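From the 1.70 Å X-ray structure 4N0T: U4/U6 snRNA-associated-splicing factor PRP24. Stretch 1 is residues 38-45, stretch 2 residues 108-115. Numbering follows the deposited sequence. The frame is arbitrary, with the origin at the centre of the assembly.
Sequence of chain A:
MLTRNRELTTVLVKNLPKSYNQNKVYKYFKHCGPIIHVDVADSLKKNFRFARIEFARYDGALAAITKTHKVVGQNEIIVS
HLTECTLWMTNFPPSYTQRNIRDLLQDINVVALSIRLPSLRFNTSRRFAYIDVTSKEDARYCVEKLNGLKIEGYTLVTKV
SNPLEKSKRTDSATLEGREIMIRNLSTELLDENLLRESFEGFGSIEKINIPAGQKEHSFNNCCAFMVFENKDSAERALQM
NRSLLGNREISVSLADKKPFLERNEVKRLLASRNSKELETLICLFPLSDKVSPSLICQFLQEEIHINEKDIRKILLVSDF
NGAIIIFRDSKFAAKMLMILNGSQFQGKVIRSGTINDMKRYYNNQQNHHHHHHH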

# COMPACT_ATOMS: atom_id res chain seq x y z
N VAL A 38 4.55 20.36 -9.32
CA VAL A 38 3.47 21.11 -9.97
C VAL A 38 2.53 20.14 -10.68
O VAL A 38 2.99 19.31 -11.47
N ASP A 39 1.24 20.22 -10.40
CA ASP A 39 0.23 19.52 -11.21
C ASP A 39 -0.69 20.52 -11.88
O ASP A 39 -1.09 21.50 -11.27
N VAL A 40 -1.01 20.28 -13.15
CA VAL A 40 -1.99 21.11 -13.87
C VAL A 40 -3.13 20.20 -14.33
O VAL A 40 -2.89 19.06 -14.75
N ALA A 41 -4.37 20.69 -14.23
CA ALA A 41 -5.54 19.92 -14.66
C ALA A 41 -6.52 20.84 -15.37
O ALA A 41 -6.66 22.01 -15.00
N ASP A 42 -7.21 20.31 -16.37
CA ASP A 42 -8.24 21.07 -17.06
C ASP A 42 -9.42 21.31 -16.15
O ASP A 42 -9.76 20.46 -15.31
N SER A 43 -10.08 22.46 -16.31
CA SER A 43 -11.36 22.66 -15.66
C SER A 43 -12.37 21.69 -16.27
O SER A 43 -12.10 21.06 -17.29
N LEU A 44 -13.54 21.58 -15.63
CA LEU A 44 -14.58 20.64 -16.06
C LEU A 44 -14.97 20.83 -17.52
O LEU A 44 -15.14 19.85 -18.26
N LYS A 45 -15.09 22.09 -17.93
CA LYS A 45 -15.52 22.39 -19.30
C LYS A 45 -14.37 22.82 -20.20
O LYS A 45 -14.59 23.30 -21.32
N ILE A 108 -18.28 11.67 -11.38
CA ILE A 108 -19.15 12.51 -10.57
C ILE A 108 -18.76 13.98 -10.77
O ILE A 108 -19.05 14.85 -9.92
N ASN A 109 -18.10 14.22 -11.89
CA ASN A 109 -17.75 15.56 -12.37
C ASN A 109 -16.90 16.35 -11.38
O ASN A 109 -17.13 17.54 -11.15
N VAL A 110 -15.92 15.67 -10.79
CA VAL A 110 -14.96 16.30 -9.90
C VAL A 110 -13.56 16.27 -10.52
O VAL A 110 -13.05 15.21 -10.87
N VAL A 111 -12.95 17.45 -10.68
CA VAL A 111 -11.60 17.53 -11.20
C VAL A 111 -10.62 17.08 -10.12
O VAL A 111 -10.74 17.49 -8.97
N ALA A 112 -9.68 16.21 -10.49
CA ALA A 112 -8.64 15.77 -9.55
C ALA A 112 -7.30 16.37 -9.94
O ALA A 112 -6.86 16.25 -11.09
N LEU A 113 -6.65 17.01 -8.97
CA LEU A 113 -5.34 17.60 -9.22
C LEU A 113 -4.17 16.63 -8.99
O LEU A 113 -3.16 16.70 -9.69
N SER A 114 -4.31 15.75 -8.00
CA SER A 114 -3.19 14.90 -7.63
C SER A 114 -3.73 13.66 -6.94
O SER A 114 -4.64 13.76 -6.12
N ILE A 115 -3.21 12.50 -7.32
CA ILE A 115 -3.59 11.25 -6.68
C ILE A 115 -2.28 10.58 -6.27
O ILE A 115 -1.41 10.33 -7.11

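No direct hydrogen bond joins the two stretches, although they run in opposite directions, 178° apart, and bury 387 Å² between them. Polar links are left to water, and the direct contact is made by side chains. The backbones stay well separated: the CA atoms of Ala41 and Leu113 lie 5.9 Å apart, and those of Leu44 and Val111 6.5 Å.

Along the strand 38-42 the side chains alternate. Asp39 and Ala41 point toward the second stretch, whereas Val40 (t) and Asp42 (m) point away. From the second stretch, Val111, in the t rotamer, points toward the first, while its neighbours Val110 and Ala112 point away.

The apolar part of the contact is built around Val111. Val111 CG1 lies 3.9 Å from Ala41 CB, and Val111 CG2 packs 3.8 Å from Leu44 CG. Both methyls reach the carbonyl oxygen of Asp42, with Asp42 O 3.6 Å from Val111 CG1 and 3.7 Å from Val111 CG2. The methyl of Ala41 also touches Leu113, with Ala41 CB 4.0 Å from Leu113 CD2. The CA-to-CB bond of Leu113 points sideways, but its m, t conformation brings the end of the side chain nearer to the first stretch. Leu44 does the same from the loop after the strand. Also m, t, Leu44 places its CD2 3.4 Å from Asn109 O and 4.2 Å from Asn109 CB, so the leucine covers backbone as well as side chain at this exposed end of the contact.

At the other end the contact becomes polar. Asp39, with chi1 in m, rests its CB 3.2 Å from Leu113 O, and its OD2 lies 3.7 Å from Ser114 CB. The serine is in the t rotamer. Its hydroxyl is joined to the carboxylate through water 1, which donates to Asp39 OD2 at 2.7 Å and is hydrogen-bonded to Ser114 OG at 2.6 Å. A single water thus bridges two polar groups that have no direct hydrogen bond between them.

Two further waters lie near Leu113 O, a backbone acceptor facing the first strand. Water 2 can donate to Asp39 OD1 at 2.9 Å and, weakly, to Leu113 O at 3.4 Å. Water 3 can donate to Leu113 O at 2.9 Å and, weakly, to Val40 O at 3.4 Å. Once atoms elsewhere in the structure are counted, both have more acceptors in reach than protons, so these contacts need not all be satisfied at once. Apolar contacts dominate from Ala41 to Leu44.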

# COMPACT_ATOMS: atom_id res chain seq x y z
CB VAL A 38 4.02 22.08 -11.02
CG1 VAL A 38 2.88 22.73 -11.79
CG2 VAL A 38 4.89 23.15 -10.35
CB ASP A 39 -0.60 18.58 -10.34
CG ASP A 39 0.23 17.48 -9.72
OD1 ASP A 39 0.66 16.58 -10.47
OD2 ASP A 39 0.43 17.50 -8.49
CB VAL A 40 -1.35 21.82 -15.08
CG1 VAL A 40 -2.35 22.72 -15.78
CG2 VAL A 40 -0.15 22.65 -14.63
CB ALA A 41 -6.22 19.27 -13.48
CB ASP A 42 -8.73 20.31 -18.29
CG ASP A 42 -7.73 20.31 -19.43
OD1 ASP A 42 -6.82 21.17 -19.45
OD2 ASP A 42 -7.87 19.45 -20.33
CB SER A 43 -11.85 24.09 -15.86
OG SER A 43 -12.13 24.32 -17.22
CB LEU A 44 -15.82 20.80 -15.18
CG LEU A 44 -15.83 20.06 -13.85
CD1 LEU A 44 -17.07 20.40 -13.04
CD2 LEU A 44 -15.74 18.57 -14.10
CB LYS A 45 -16.61 23.45 -19.28
CG LYS A 45 -17.83 23.05 -18.45
CD LYS A 45 -19.01 23.98 -18.71
CE LYS A 45 -20.23 23.60 -17.90
NZ LYS A 45 -21.35 24.57 -18.09
CB ILE A 108 -19.13 12.10 -9.08
CG1 ILE A 108 -17.70 12.13 -8.51
CG2 ILE A 108 -19.72 10.70 -8.93
CD1 ILE A 108 -17.65 12.19 -6.98
CB ASN A 109 -19.00 16.34 -12.80
CG ASN A 109 -19.70 15.69 -13.98
OD1 ASN A 109 -19.07 15.32 -14.98
ND2 ASN A 109 -21.01 15.53 -13.87
CB VAL A 110 -14.94 15.57 -8.54
CG1 VAL A 110 -13.78 16.09 -7.68
CG2 VAL A 110 -16.27 15.74 -7.83
CB VAL A 111 -11.27 18.98 -11.58
CG1 VAL A 111 -9.80 19.11 -12.00
CG2 VAL A 111 -12.21 19.46 -12.69
CB ALA A 112 -8.54 14.26 -9.52
CB LEU A 113 -5.15 18.85 -8.35
CG LEU A 113 -5.87 20.10 -8.82
CD1 LEU A 113 -6.02 21.08 -7.68
CD2 LEU A 113 -5.07 20.73 -9.95
CB SER A 114 -2.25 15.65 -6.67
OG SER A 114 -1.21 14.80 -6.18
CB ILE A 115 -4.40 10.36 -7.64
CG1 ILE A 115 -5.69 11.06 -8.03
CG2 ILE A 115 -4.78 9.03 -6.97
CD1 ILE A 115 -6.37 10.44 -9.25
O HOH W 1 0.96 15.06 -7.53
O HOH W 2 -1.13 14.46 -11.21
O HOH W 3 -3.33 16.43 -12.59